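Local coordinates for protein TRAP dicarboxylate transporter-DctP subunit (Desulfovibrio desulfuricans subsp. desulfuricans, PDB 4NHB) that binds sn-glycerol 3-phosphate and probably delivers it, as a periplasmic solute-binding protein, to a TRAP membrane transporter, at residues A[250-253]-A[254-258]; A[48-51]-A[52-56]. All coordinates share one frame; numbering follows the deposited sequence.

Contact 1. Residues A[250-253]-A[254-258]; sequences LPEQ and DQKWI
The carbonyl oxygen of P251 takes two backbone N-H groups at the start of helix 252-286. Q255 N donates to P251 O at 3.0 Å and nearly straight, at 164°. D254 N makes a second, weak bond to the same oxygen, with its N-H turned well off the line. P251 stands at the N-cap position, just before the first helical residue. The carbonyl one residue earlier, L250 O, is bound by a side chain: Q255 NE2 donates to it at 2.8 Å. The acceptor lies close to the Q255 amide plane, while the donor sits above the L250 carbonyl plane. The Q255 chain, extended beyond CG, carries the amide out to this carbonyl. The carbonyl just before the N-cap residue is thus tied to the first turn. Helical bonds follow from K256 N to E252 O and from W257 N to Q253 O.

Three side-chain pairs accompany them. The Q253 amide leans on the six-membered ring of W257, with Q253 CD 3.3 Å from W257 CZ2 and the two planes 34° apart. CG of Q253 is anti to the backbone N (chi1 -175°), which carries the extended chain across W257 at a slant. Q253 O lies over one face of the same indole. The carboxylate of D254 rests against the P251 ring, with D254 OD1 3.4 Å from P251 CG. Its OD2 is held by Y62 through a hydrogen bond and by K61 through a salt bridge. L250 CD1 and I258 CD1 meet at 3.6 Å, their side chains crossing at about a right angle. This helix start packs on helix 42-57: W257 touches L54 and L57, and I258 touches F50 and L54. L250 rests on Y62, just before strand 63-67.

Contact 2. Residues A[48-51]-A[52-56]; sequences HLFG and KYLKE
Residues 48-51 and 52-56 form consecutive turns of helix 42-57, joined by four i to i+4 backbone bonds. Y53 N to L49 O is nearly straight, 2.8 Å long with an N-H...O angle of 173°. K52 N reaches H48 O at 2.8 Å. The bonds L54 N to F50 O and K55 N to G51 O continue the pattern.

On one face, F50 and L54 lie side by side and point the same way. F50 CZ is 3.8 Å from L54 CD2, and L54 CB lies over one face of the phenyl ring. Four residues apart, they share a side of the helix; each CG is anti to its own residue's N (F50 chi1 166°), so the two chains run the same way. On another face, L49 and K52 run side by side. K52 bends at chi3 (78°), bringing its NZ to 3.6 Å from L49 CD2. The Y53 ring lies obliquely near L49 O, with Y53 CD2 3.3 Å away. Its hydroxyl is hydrogen-bonded to D268, and R264 makes a cation-pi contact with Y53.

Both segments belong to the beta-alpha-beta unit of strand 30-34, helix 42-57 and strand 63-67. F50 and L54 pack on V64 of strand 63-67; M33 and I31 of strand 30-34 meet F50 and L54 respectively. On the side of helix 252-286, F50 and Y53 meet A261.

From the N terminus, contact 2 comes first, in helix 42-57, and contact 1 follows much later, where the chain enters helix 252-286. Each is a local contact within one continuous stretch, so neither closes a long loop. They lie in series and neither nest nor cross. Their centres are about 14 Å apart, yet they touch: I258 O is 3.5 Å from F50 CE1, and L54 CD1 is 3.8 Å from I258 N. The start of helix 252-286 is thus packed against helix 42-57, which also packs on strands 30-34 and 63-67. Together they join the N-terminal beta-alpha-beta unit to the long late helix.

Contact 1. Residues A[250-253]-A[254-258]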
ATOM      1  N   LEU A 250     -26.459   7.375  -0.009  1.00 31.31           N
ATOM      2  CA  LEU A 250     -26.387   8.824   0.180  1.00 24.11           C
ATOM      3  C   LEU A 250     -26.888   9.586  -1.073  1.00 25.12           C
ATOM      4  O   LEU A 250     -26.959   9.028  -2.162  1.00 24.14           O
ATOM      5  CB  LEU A 250     -24.943   9.258   0.501  1.00 23.08           C
ATOM      6  CG  LEU A 250     -24.217   8.427   1.558  1.00 21.42           C
ATOM      7  CD1 LEU A 250     -22.794   8.892   1.751  1.00 17.03           C
ATOM      8  CD2 LEU A 250     -24.967   8.541   2.868  1.00 23.62           C
ATOM      9  N   PRO A 251     -27.209  10.876  -0.917  1.00 22.03           N
ATOM     10  CA  PRO A 251     -27.583  11.691  -2.078  1.00 31.76           C
ATOM     11  C   PRO A 251     -26.450  11.793  -3.109  1.00 31.84           C
ATOM     12  O   PRO A 251     -25.269  11.723  -2.729  1.00 26.10           O
ATOM     13  CB  PRO A 251     -27.866  13.064  -1.460  1.00 31.77           C
ATOM     14  CG  PRO A 251     -28.106  12.796  -0.011  1.00 28.33           C
ATOM     15  CD  PRO A 251     -27.251  11.648   0.338  1.00 24.50           C
ATOM     16  N   GLU A 252     -26.790  11.941  -4.390  1.00 36.73           N
ATOM     17  CA  GLU A 252     -25.755  12.041  -5.431  1.00 43.95           C
ATOM     18  C   GLU A 252     -24.779  13.171  -5.107  1.00 38.99           C
ATOM     19  O   GLU A 252     -23.593  13.096  -5.446  1.00 33.05           O
ATOM     20  CB  GLU A 252     -26.354  12.248  -6.823  1.00 47.73           C
ATOM     21  CG  GLU A 252     -26.428  10.967  -7.679  1.00 54.99           C
ATOM     22  CD  GLU A 252     -25.050  10.421  -8.103  1.00 55.92           C
ATOM     23  OE1 GLU A 252     -24.207  11.191  -8.627  1.00 54.07           O
ATOM     24  OE2 GLU A 252     -24.820   9.207  -7.920  1.00 56.01           O
ATOM     25  N   GLN A 253     -25.273  14.208  -4.435  1.00 32.05           N
ATOM     26  CA  GLN A 253     -24.412  15.314  -4.023  1.00 29.34           C
ATOM     27  C   GLN A 253     -23.384  14.869  -2.987  1.00 35.79           C
ATOM     28  O   GLN A 253     -22.222  15.274  -3.031  1.00 36.00           O
ATOM     29  CB  GLN A 253     -25.247  16.436  -3.424  1.00 26.74           C
ATOM     30  CG  GLN A 253     -24.448  17.707  -3.059  1.00 45.09           C
ATOM     31  CD  GLN A 253     -25.266  18.721  -2.239  1.00 68.43           C
ATOM     32  OE1 GLN A 253     -26.071  18.345  -1.386  1.00 70.56           O
ATOM     33  NE2 GLN A 253     -25.058  20.008  -2.506  1.00 64.87           N
ATOM     34  N   ASP A 254     -23.821  14.058  -2.029  1.00 30.60           N
ATOM     35  CA  ASP A 254     -22.951  13.658  -0.934  1.00 25.54           C
ATOM     36  C   ASP A 254     -21.911  12.709  -1.478  1.00 22.90           C
ATOM     37  O   ASP A 254     -20.754  12.745  -1.070  1.00 27.78           O
ATOM     38  CB  ASP A 254     -23.762  13.026   0.204  1.00 28.58           C
ATOM     39  CG  ASP A 254     -24.750  14.014   0.849  1.00 36.22           C
ATOM     40  OD1 ASP A 254     -25.340  14.848   0.117  1.00 35.26           O
ATOM     41  OD2 ASP A 254     -24.926  13.971   2.086  1.00 35.17           O
ATOM     42  N   GLN A 255     -22.323  11.868  -2.419  1.00 16.72           N
ATOM     43  CA  GLN A 255     -21.403  10.953  -3.053  1.00 25.87           C
ATOM     44  C   GLN A 255     -20.275  11.756  -3.691  1.00 31.37           C
ATOM     45  O   GLN A 255     -19.128  11.328  -3.661  1.00 22.69           O
ATOM     46  CB  GLN A 255     -22.122  10.095  -4.089  1.00 29.52           C
ATOM     47  CG  GLN A 255     -23.101   9.120  -3.446  1.00 31.17           C
ATOM     48  CD  GLN A 255     -23.937   8.332  -4.441  1.00 35.47           C
ATOM     49  OE1 GLN A 255     -23.459   7.884  -5.492  1.00 36.72           O
ATOM     50  NE2 GLN A 255     -25.201   8.144  -4.096  1.00 32.96           N
ATOM     51  N   LYS A 256     -20.612  12.925  -4.243  1.00 27.97           N
ATOM     52  CA  LYS A 256     -19.644  13.744  -4.975  1.00 25.39           C
ATOM     53  C   LYS A 256     -18.616  14.328  -4.036  1.00 23.73           C
ATOM     54  O   LYS A 256     -17.429  14.278  -4.311  1.00 26.91           O
ATOM     55  CB  LYS A 256     -20.336  14.880  -5.725  1.00 29.47           C
ATOM     56  CG  LYS A 256     -21.283  14.421  -6.788  1.00 46.49           C
ATOM     57  CD  LYS A 256     -20.595  13.938  -8.039  1.00 54.94           C
ATOM     58  CE  LYS A 256     -21.619  13.699  -9.140  1.00 61.83           C
ATOM     59  NZ  LYS A 256     -22.403  14.931  -9.436  1.00 63.79           N
ATOM     60  N   TRP A 257     -19.074  14.866  -2.916  1.00 16.50           N
ATOM     61  CA  TRP A 257     -18.151  15.363  -1.905  1.00 15.30           C
ATOM     62  C   TRP A 257     -17.163  14.300  -1.378  1.00 18.66           C
ATOM     63  O   TRP A 257     -16.007  14.616  -1.121  1.00 21.75           O
ATOM     64  CB  TRP A 257     -18.908  15.858  -0.710  1.00 16.11           C
ATOM     65  CG  TRP A 257     -19.819  16.981  -0.947  1.00 36.05           C
ATOM     66  CD1 TRP A 257     -19.739  17.905  -1.932  1.00 40.44           C
ATOM     67  CD2 TRP A 257     -20.963  17.313  -0.162  1.00 35.78           C
ATOM     68  NE1 TRP A 257     -20.777  18.805  -1.817  1.00 44.49           N
ATOM     69  CE2 TRP A 257     -21.539  18.462  -0.731  1.00 40.85           C
ATOM     70  CE3 TRP A 257     -21.557  16.746   0.971  1.00 33.83           C
ATOM     71  CZ2 TRP A 257     -22.683  19.059  -0.208  1.00 41.76           C
ATOM     72  CZ3 TRP A 257     -22.685  17.336   1.491  1.00 42.22           C
ATOM     73  CH2 TRP A 257     -23.238  18.485   0.903  1.00 41.37           C
ATOM     74  N   ILE A 258     -17.663  13.086  -1.148  1.00 17.64           N
ATOM     75  CA  ILE A 258     -16.823  11.950  -0.723  1.00 19.84           C
ATOM     76  C   ILE A 258     -15.746  11.695  -1.784  1.00 19.28           C
ATOM     77  O   ILE A 258     -14.556  11.622  -1.479  1.00 13.08           O
ATOM     78  CB  ILE A 258     -17.669  10.682  -0.516  1.00 19.29           C
ATOM     79  CG1 ILE A 258     -18.464  10.789   0.777  1.00 16.31           C
ATOM     80  CG2 ILE A 258     -16.794   9.438  -0.438  1.00 21.29           C
ATOM     81  CD1 ILE A 258     -19.366   9.605   1.026  1.00 21.02           C
TER

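Contact 2. Residues A[48-51]-A[52-56]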
ATOM      1  N   HIS A  48      -6.762  11.353   7.343  1.00  7.49           N
ATOM      2  CA  HIS A  48      -7.131  12.592   8.009  1.00 18.79           C
ATOM      3  C   HIS A  48      -7.476  13.674   6.983  1.00 17.31           C
ATOM      4  O   HIS A  48      -8.445  14.428   7.160  1.00 17.77           O
ATOM      5  CB  HIS A  48      -6.003  13.085   8.917  1.00 18.21           C
ATOM      6  CG  HIS A  48      -5.807  12.267  10.161  1.00 18.00           C
ATOM      7  ND1 HIS A  48      -6.759  12.171  11.155  1.00 17.72           N
ATOM      8  CD2 HIS A  48      -4.765  11.499  10.563  1.00 14.43           C
ATOM      9  CE1 HIS A  48      -6.307  11.384  12.117  1.00 22.80           C
ATOM     10  NE2 HIS A  48      -5.101  10.959  11.777  1.00 20.39           N
ATOM     11  N   LEU A  49      -6.686  13.758   5.913  1.00 15.31           N
ATOM     12  CA  LEU A  49      -6.907  14.801   4.917  1.00 16.04           C
ATOM     13  C   LEU A  49      -8.265  14.551   4.288  1.00 19.99           C
ATOM     14  O   LEU A  49      -9.031  15.492   4.108  1.00 15.93           O
ATOM     15  CB  LEU A  49      -5.814  14.868   3.826  1.00 10.14           C
ATOM     16  CG  LEU A  49      -4.395  15.330   4.146  1.00 16.70           C
ATOM     17  CD1 LEU A  49      -3.444  15.006   2.981  1.00 11.29           C
ATOM     18  CD2 LEU A  49      -4.387  16.820   4.449  1.00 22.02           C
ATOM     19  N   PHE A  50      -8.575  13.296   3.962  1.00 12.03           N
ATOM     20  CA  PHE A  50      -9.915  12.979   3.456  1.00 14.41           C
ATOM     21  C   PHE A  50     -10.998  13.474   4.390  1.00 19.62           C
ATOM     22  O   PHE A  50     -12.041  13.989   3.943  1.00 13.44           O
ATOM     23  CB  PHE A  50     -10.110  11.486   3.265  1.00 12.44           C
ATOM     24  CG  PHE A  50     -11.547  11.079   3.084  1.00  8.87           C
ATOM     25  CD1 PHE A  50     -12.112  11.032   1.823  1.00  8.87           C
ATOM     26  CD2 PHE A  50     -12.322  10.733   4.173  1.00 12.44           C
ATOM     27  CE1 PHE A  50     -13.431  10.634   1.634  1.00 14.49           C
ATOM     28  CE2 PHE A  50     -13.653  10.360   3.996  1.00 11.79           C
ATOM     29  CZ  PHE A  50     -14.199  10.292   2.727  1.00 15.04           C
ATOM     30  N   GLY A  51     -10.751  13.295   5.682  1.00 18.85           N
ATOM     31  CA  GLY A  51     -11.710  13.672   6.700  1.00 25.12           C
ATOM     32  C   GLY A  51     -11.877  15.180   6.719  1.00 26.59           C
ATOM     33  O   GLY A  51     -13.011  15.700   6.729  1.00 27.03           O
ATOM     34  N   LYS A  52     -10.742  15.873   6.711  1.00 18.37           N
ATOM     35  CA  LYS A  52     -10.725  17.332   6.690  1.00 18.53           C
ATOM     36  C   LYS A  52     -11.454  17.907   5.477  1.00 21.08           C
ATOM     37  O   LYS A  52     -12.277  18.813   5.602  1.00 31.30           O
ATOM     38  CB  LYS A  52      -9.285  17.846   6.709  1.00 27.87           C
ATOM     39  CG  LYS A  52      -9.157  19.382   6.818  1.00 31.03           C
ATOM     40  CD  LYS A  52      -7.714  19.798   6.692  1.00 31.06           C
ATOM     41  CE  LYS A  52      -7.246  19.784   5.220  1.00 35.28           C
ATOM     42  NZ  LYS A  52      -5.785  20.115   5.054  1.00 30.00           N
ATOM     43  N   TYR A  53     -11.135  17.386   4.305  1.00 19.52           N
ATOM     44  CA  TYR A  53     -11.756  17.825   3.069  1.00 21.67           C
ATOM     45  C   TYR A  53     -13.270  17.532   3.038  1.00 27.90           C
ATOM     46  O   TYR A  53     -14.072  18.357   2.588  1.00 26.09           O
ATOM     47  CB  TYR A  53     -11.063  17.145   1.899  1.00 17.26           C
ATOM     48  CG  TYR A  53      -9.671  17.650   1.574  1.00 14.24           C
ATOM     49  CD1 TYR A  53      -9.352  18.993   1.666  1.00 18.85           C
ATOM     50  CD2 TYR A  53      -8.677  16.778   1.116  1.00  9.57           C
ATOM     51  CE1 TYR A  53      -8.086  19.454   1.352  1.00 17.33           C
ATOM     52  CE2 TYR A  53      -7.418  17.226   0.795  1.00 19.47           C
ATOM     53  CZ  TYR A  53      -7.114  18.572   0.903  1.00 20.22           C
ATOM     54  OH  TYR A  53      -5.844  19.031   0.590  1.00 18.37           O
ATOM     55  N   LEU A  54     -13.678  16.370   3.524  1.00 19.55           N
ATOM     56  CA  LEU A  54     -15.087  15.983   3.437  1.00 19.04           C
ATOM     57  C   LEU A  54     -15.983  16.820   4.339  1.00 24.18           C
ATOM     58  O   LEU A  54     -17.154  17.091   4.013  1.00 27.21           O
ATOM     59  CB  LEU A  54     -15.261  14.520   3.818  1.00 23.08           C
ATOM     60  CG  LEU A  54     -16.723  14.081   3.800  1.00 20.48           C
ATOM     61  CD1 LEU A  54     -17.308  14.362   2.408  1.00 23.41           C
ATOM     62  CD2 LEU A  54     -16.858  12.602   4.231  1.00 16.41           C
ATOM     63  N   LYS A  55     -15.444  17.189   5.492  1.00 21.77           N
ATOM     64  CA  LYS A  55     -16.143  18.063   6.408  1.00 26.53           C
ATOM     65  C   LYS A  55     -16.323  19.417   5.760  1.00 29.94           C
ATOM     66  O   LYS A  55     -17.410  19.984   5.786  1.00 29.48           O
ATOM     67  CB  LYS A  55     -15.323  18.248   7.667  1.00 18.98           C
ATOM     68  CG  LYS A  55     -16.135  18.607   8.866  1.00 31.75           C
ATOM     69  CD  LYS A  55     -15.311  19.317   9.925  1.00 39.57           C
ATOM     70  CE  LYS A  55     -15.800  18.956  11.322  1.00 50.76           C
ATOM     71  NZ  LYS A  55     -17.298  18.931  11.435  1.00 57.01           N
ATOM     72  N   GLU A  56     -15.221  19.921   5.204  1.00 39.92           N
ATOM     73  CA  GLU A  56     -15.174  21.148   4.404  1.00 41.19           C
ATOM     74  C   GLU A  56     -16.299  21.131   3.362  1.00 38.27           C
ATOM     75  O   GLU A  56     -17.241  21.904   3.460  1.00 38.74           O
ATOM     76  CB  GLU A  56     -13.801  21.252   3.699  1.00 52.44           C
ATOM     77  CG  GLU A  56     -13.027  22.585   3.812  1.00 53.54           C
ATOM     78  CD  GLU A  56     -11.617  22.512   3.154  1.00 32.47           C
ATOM     79  OE1 GLU A  56     -11.504  22.422   1.911  1.00 31.65           O
ATOM     80  OE2 GLU A  56     -10.611  22.531   3.880  1.00 35.46           O
TER